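Side-chain contacts in esterase (Alcaligenes sp., PDB 1QLW), which probably hydrolyses carboxylic esters as a bacterial esterase of the alpha/beta-hydrolase fold: residues 79-82 against 83-87; 313-316 against 317-321. All blocks are in the same frame, centred on the assembly; numbering follows the deposited sequence.

Contact 1: residues 79-82 against 83-87; sequences ETTP and DGRMG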
loop_
_atom_site.group_PDB
_atom_site.type_symbol
_atom_site.label_atom_id
_atom_site.label_comp_id
_atom_site.label_asym_id
_atom_site.label_seq_id
_atom_site.Cartn_x
_atom_site.Cartn_y
_atom_site.Cartn_z
ATOM N N GLU A 79 11.168 -1.109 0.026
ATOM C CA GLU A 79 11.226 -0.323 1.261
ATOM C C GLU A 79 12.196 -0.978 2.222
ATOM O O GLU A 79 13.114 -1.685 1.779
ATOM C CB GLU A 79 9.784 -0.136 1.780
ATOM C CG GLU A 79 8.945 0.664 0.778
ATOM C CD GLU A 79 7.530 0.958 1.199
ATOM O OE1 GLU A 79 7.042 0.403 2.208
ATOM O OE2 GLU A 79 6.851 1.715 0.468
ATOM N N THR A 80 12.084 -0.797 3.529
ATOM C CA THR A 80 13.000 -1.442 4.462
ATOM C C THR A 80 13.039 -2.936 4.181
ATOM O O THR A 80 11.999 -3.565 3.980
ATOM C CB THR A 80 12.478 -1.232 5.883
ATOM O OG1 THR A 80 12.166 0.161 6.059
ATOM C CG2 THR A 80 13.426 -1.743 6.942
ATOM N N THR A 81 14.242 -3.514 4.226
ATOM C CA THR A 81 14.338 -4.953 3.972
ATOM C C THR A 81 13.659 -5.723 5.091
ATOM O O THR A 81 13.414 -5.217 6.192
ATOM C CB THR A 81 15.808 -5.409 3.856
ATOM O OG1 THR A 81 16.440 -5.285 5.145
ATOM C CG2 THR A 81 16.571 -4.569 2.826
ATOM N N PRO A 82 13.388 -7.019 4.878
ATOM C CA PRO A 82 12.753 -7.829 5.926
ATOM C C PRO A 82 13.503 -7.838 7.238
ATOM O O PRO A 82 12.887 -7.927 8.310
ATOM C CB PRO A 82 12.669 -9.220 5.289
ATOM C CG PRO A 82 12.510 -8.927 3.827
ATOM C CD PRO A 82 13.390 -7.728 3.573
ATOM N N ASP A 83 14.835 -7.743 7.215
ATOM C CA ASP A 83 15.669 -7.712 8.398
ATOM C C ASP A 83 16.000 -6.313 8.886
ATOM O O ASP A 83 16.858 -6.161 9.765
ATOM C CB ASP A 83 16.936 -8.540 8.219
ATOM C CG ASP A 83 17.851 -8.018 7.134
ATOM O OD1 ASP A 83 17.363 -7.604 6.060
ATOM O OD2 ASP A 83 19.081 -8.040 7.358
ATOM N N GLY A 84 15.327 -5.292 8.377
ATOM C CA GLY A 84 15.405 -3.961 8.948
ATOM C C GLY A 84 16.418 -3.020 8.351
ATOM O O GLY A 84 16.637 -1.941 8.921
ATOM N N ARG A 85 17.036 -3.361 7.238
ATOM C CA ARG A 85 18.059 -2.532 6.634
ATOM C C ARG A 85 17.460 -1.608 5.574
ATOM O O ARG A 85 16.355 -1.773 5.073
ATOM C CB ARG A 85 19.144 -3.416 6.007
ATOM C CG ARG A 85 19.967 -4.166 7.043
ATOM C CD ARG A 85 21.010 -5.053 6.383
ATOM N NE ARG A 85 20.360 -6.189 5.721
ATOM C CZ ARG A 85 20.197 -6.312 4.412
ATOM N NH1 ARG A 85 20.768 -5.508 3.529
ATOM N NH2 ARG A 85 19.462 -7.336 3.988
ATOM N N MET A 86 18.271 -0.638 5.181
ATOM C CA MET A 86 17.911 0.293 4.126
ATOM C C MET A 86 17.634 -0.469 2.825
ATOM O O MET A 86 18.394 -1.350 2.405
ATOM C CB MET A 86 19.096 1.253 3.907
ATOM C CG MET A 86 18.750 2.406 2.985
ATOM S SD MET A 86 20.143 3.515 2.731
ATOM C CE MET A 86 20.362 4.166 4.391
ATOM N N GLY A 87 16.535 -0.102 2.202
ATOM C CA GLY A 87 16.165 -0.678 0.913
ATOM C C GLY A 87 16.626 0.238 -0.222
ATOM O O GLY A 87 17.183 1.320 -0.042
#

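Contact 2: residues 313-316 against 317-321; sequences ILDW and IGRNT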
loop_
_atom_site.group_PDB
_atom_site.type_symbol
_atom_site.label_atom_id
_atom_site.label_comp_id
_atom_site.label_asym_id
_atom_site.label_seq_id
_atom_site.Cartn_x
_atom_site.Cartn_y
_atom_site.Cartn_z
ATOM N N ILE A 313 23.971 -1.034 -10.418
ATOM C CA ILE A 313 22.861 -0.563 -11.236
ATOM C C ILE A 313 22.912 0.948 -11.406
ATOM O O ILE A 313 22.745 1.463 -12.515
ATOM C CB ILE A 313 21.529 -1.024 -10.609
ATOM C CG1 ILE A 313 21.414 -2.553 -10.735
ATOM C CG2 ILE A 313 20.354 -0.321 -11.257
ATOM C CD1 ILE A 313 20.242 -3.126 -9.953
ATOM N N LEU A 314 23.146 1.678 -10.320
ATOM C CA LEU A 314 23.195 3.136 -10.400
ATOM C C LEU A 314 24.360 3.629 -11.249
ATOM O O LEU A 314 24.234 4.606 -11.985
ATOM C CB LEU A 314 23.228 3.761 -9.009
ATOM C CG LEU A 314 21.986 3.532 -8.149
ATOM C CD1 LEU A 314 22.206 4.099 -6.759
ATOM C CD2 LEU A 314 20.749 4.146 -8.794
ATOM N N ASP A 315 25.491 2.926 -11.169
ATOM C CA ASP A 315 26.637 3.263 -12.023
ATOM C C ASP A 315 26.237 3.128 -13.489
ATOM O O ASP A 315 26.530 3.989 -14.324
ATOM C CB ASP A 315 27.835 2.371 -11.723
ATOM C CG ASP A 315 28.980 2.533 -12.704
ATOM O OD1 ASP A 315 29.729 3.526 -12.603
ATOM O OD2 ASP A 315 29.136 1.671 -13.596
ATOM N N TRP A 316 25.532 2.051 -13.830
ATOM C CA TRP A 316 25.057 1.845 -15.191
ATOM C C TRP A 316 24.066 2.930 -15.583
ATOM O O TRP A 316 24.166 3.491 -16.680
ATOM C CB TRP A 316 24.463 0.444 -15.345
ATOM C CG TRP A 316 23.960 0.186 -16.740
ATOM C CD1 TRP A 316 24.648 -0.377 -17.765
ATOM C CD2 TRP A 316 22.665 0.498 -17.260
ATOM N NE1 TRP A 316 23.869 -0.437 -18.890
ATOM C CE2 TRP A 316 22.648 0.107 -18.618
ATOM C CE3 TRP A 316 21.510 1.068 -16.699
ATOM C CZ2 TRP A 316 21.525 0.277 -19.416
ATOM C CZ3 TRP A 316 20.414 1.229 -17.514
ATOM C CH2 TRP A 316 20.421 0.832 -18.854
ATOM N N ILE A 317 23.129 3.259 -14.690
ATOM C CA ILE A 317 22.152 4.297 -15.019
ATOM C C ILE A 317 22.856 5.616 -15.298
ATOM O O ILE A 317 22.561 6.286 -16.285
ATOM C CB ILE A 317 21.119 4.477 -13.899
ATOM C CG1 ILE A 317 20.224 3.235 -13.817
ATOM C CG2 ILE A 317 20.295 5.734 -14.146
ATOM C CD1 ILE A 317 19.273 3.218 -12.637
ATOM N N GLY A 318 23.857 5.959 -14.487
ATOM C CA GLY A 318 24.599 7.202 -14.688
ATOM C C GLY A 318 25.317 7.242 -16.023
ATOM O O GLY A 318 25.408 8.298 -16.654
ATOM N N ARG A 319 25.835 6.118 -16.497
ATOM C CA ARG A 319 26.533 6.049 -17.772
ATOM C C ARG A 319 25.582 6.044 -18.957
ATOM O O ARG A 319 26.003 6.330 -20.080
ATOM C CB ARG A 319 27.437 4.814 -17.828
ATOM C CG ARG A 319 28.645 4.877 -16.913
ATOM C CD ARG A 319 29.521 3.640 -17.088
ATOM N NE ARG A 319 29.037 2.546 -16.256
ATOM C CZ ARG A 319 28.738 1.319 -16.639
ATOM N NH1 ARG A 319 28.866 0.969 -17.909
ATOM N NH2 ARG A 319 28.296 0.438 -15.756
ATOM N N ASN A 320 24.313 5.711 -18.774
ATOM C CA ASN A 320 23.382 5.514 -19.867
ATOM C C ASN A 320 22.226 6.490 -19.860
ATOM O O ASN A 320 21.195 6.282 -20.492
ATOM C CB ASN A 320 22.855 4.066 -19.822
ATOM C CG ASN A 320 23.955 3.127 -20.268
ATOM O OD1 ASN A 320 24.134 2.958 -21.476
ATOM N ND2 ASN A 320 24.735 2.564 -19.367
ATOM N N THR A 321 22.397 7.581 -19.138
ATOM C CA THR A 321 21.429 8.652 -19.042
ATOM C C THR A 321 22.242 9.944 -19.230
ATOM O O THR A 321 21.671 11.017 -19.175
ATOM C CB THR A 321 20.689 8.766 -17.699
ATOM O OG1 THR A 321 21.671 8.862 -16.658
ATOM C CG2 THR A 321 19.746 7.612 -17.433
#

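Contact 1: residues 79-82 against 83-87
A type I beta turn from T81 to G84 brings T81 against D83, G84 and R85 in the loop before helix 88-94. G84 N donates to T81 O (2.9 Å), and T81 N donates to R85 O (2.9 Å, 168° at the hydrogen). G84, at positive phi (94°), takes a backbone shape in which a CB would press on the carbonyl oxygen of D83. With it, this pair of bonds makes a type I turn with a G1 beta bulge. The hydroxyl of T81 sits between its own backbone N and carbonyl carbon (chi1 68°), which turns it into the loop. There T81 OG1 accepts from R85 N (2.9 Å) and donates to D83 OD1 (2.7 Å), meeting the carboxylate from above its plane. A valine in place of T81 would probably leave R85 N without this acceptor and D83 OD1 without its hydroxyl donor, the carboxylate then held mainly by R85. R85 bends back at its third torsion and lays one guanidinium face over T81 OG1. D83 OD2 lies at the guanidinium edge, in its plane, and takes R85 NE (2.8 Å) on the syn side of the carboxylate, a salt bridge. R85 NH2 and NH1 reach the carbonyls of Q302 and D303. T80 CG2 lies 3.5 Å from R85 O, while T80 OG1 bonds S20 N of the second subunit.

Contact 2: residues 313-316 against 317-321
W316 turns its indole away from its backbone N (chi1 -180°), and N320 sets its amide beside its own N (chi1 -73°); these torsions help bring the indole and the amide face to face, with the planes 23° apart. N320 ND2 lies over one face of the indole, offset toward the rim, and N320 CB makes a CH-pi contact 4.0 Å from the centroid of the W316 six-membered ring. The same N320 ND2 donates to W316 O (2.9 Å), which lies in the plane of the N320 amide, while N320 OD1 bonds K282. This takes place at the C-terminal end of helix 306-319, where N320 is the first residue to leave helical angles. T321 OG1 also turns back there, to I317 O (2.8 Å). One residue earlier in the helix, D315 and R319 form an i to i+4 salt bridge between exposed residues. D315 OD2 takes both R319 NH2 (2.6 Å) and R319 NE (2.8 Å) from the same face of the carboxylate. The guanidinium also lays a face over W316 CA. On the buried side of the helix, I317 CD1 touches I313 CG2 (3.9 Å), and I317 CG1 packs on W316 CE3 (3.8 Å). I313 and W316 pack on V227 of strand 223-229.

How the contacts relate
From the N terminus, the chain leaves strand 65-68, and contact 1 closes a tight loop just before helix 88-94. The chain then builds the rest of the sheet before ending in helix 306-319, where contact 2 lies on the last turns. The contacts are in series and neither nest nor cross. The centres of contact 1 and contact 2 are about 23 Å apart. The nearest atoms of contact 1 and contact 2 are about 9 Å apart, without touching. Helix 306-319 links them: M86 O of contact 1 bonds N306 at its start, and I313 and L314 of contact 2 pack on W88 and F92 of helix 88-94. Contact 1 also faces the second subunit, through E79 and T80.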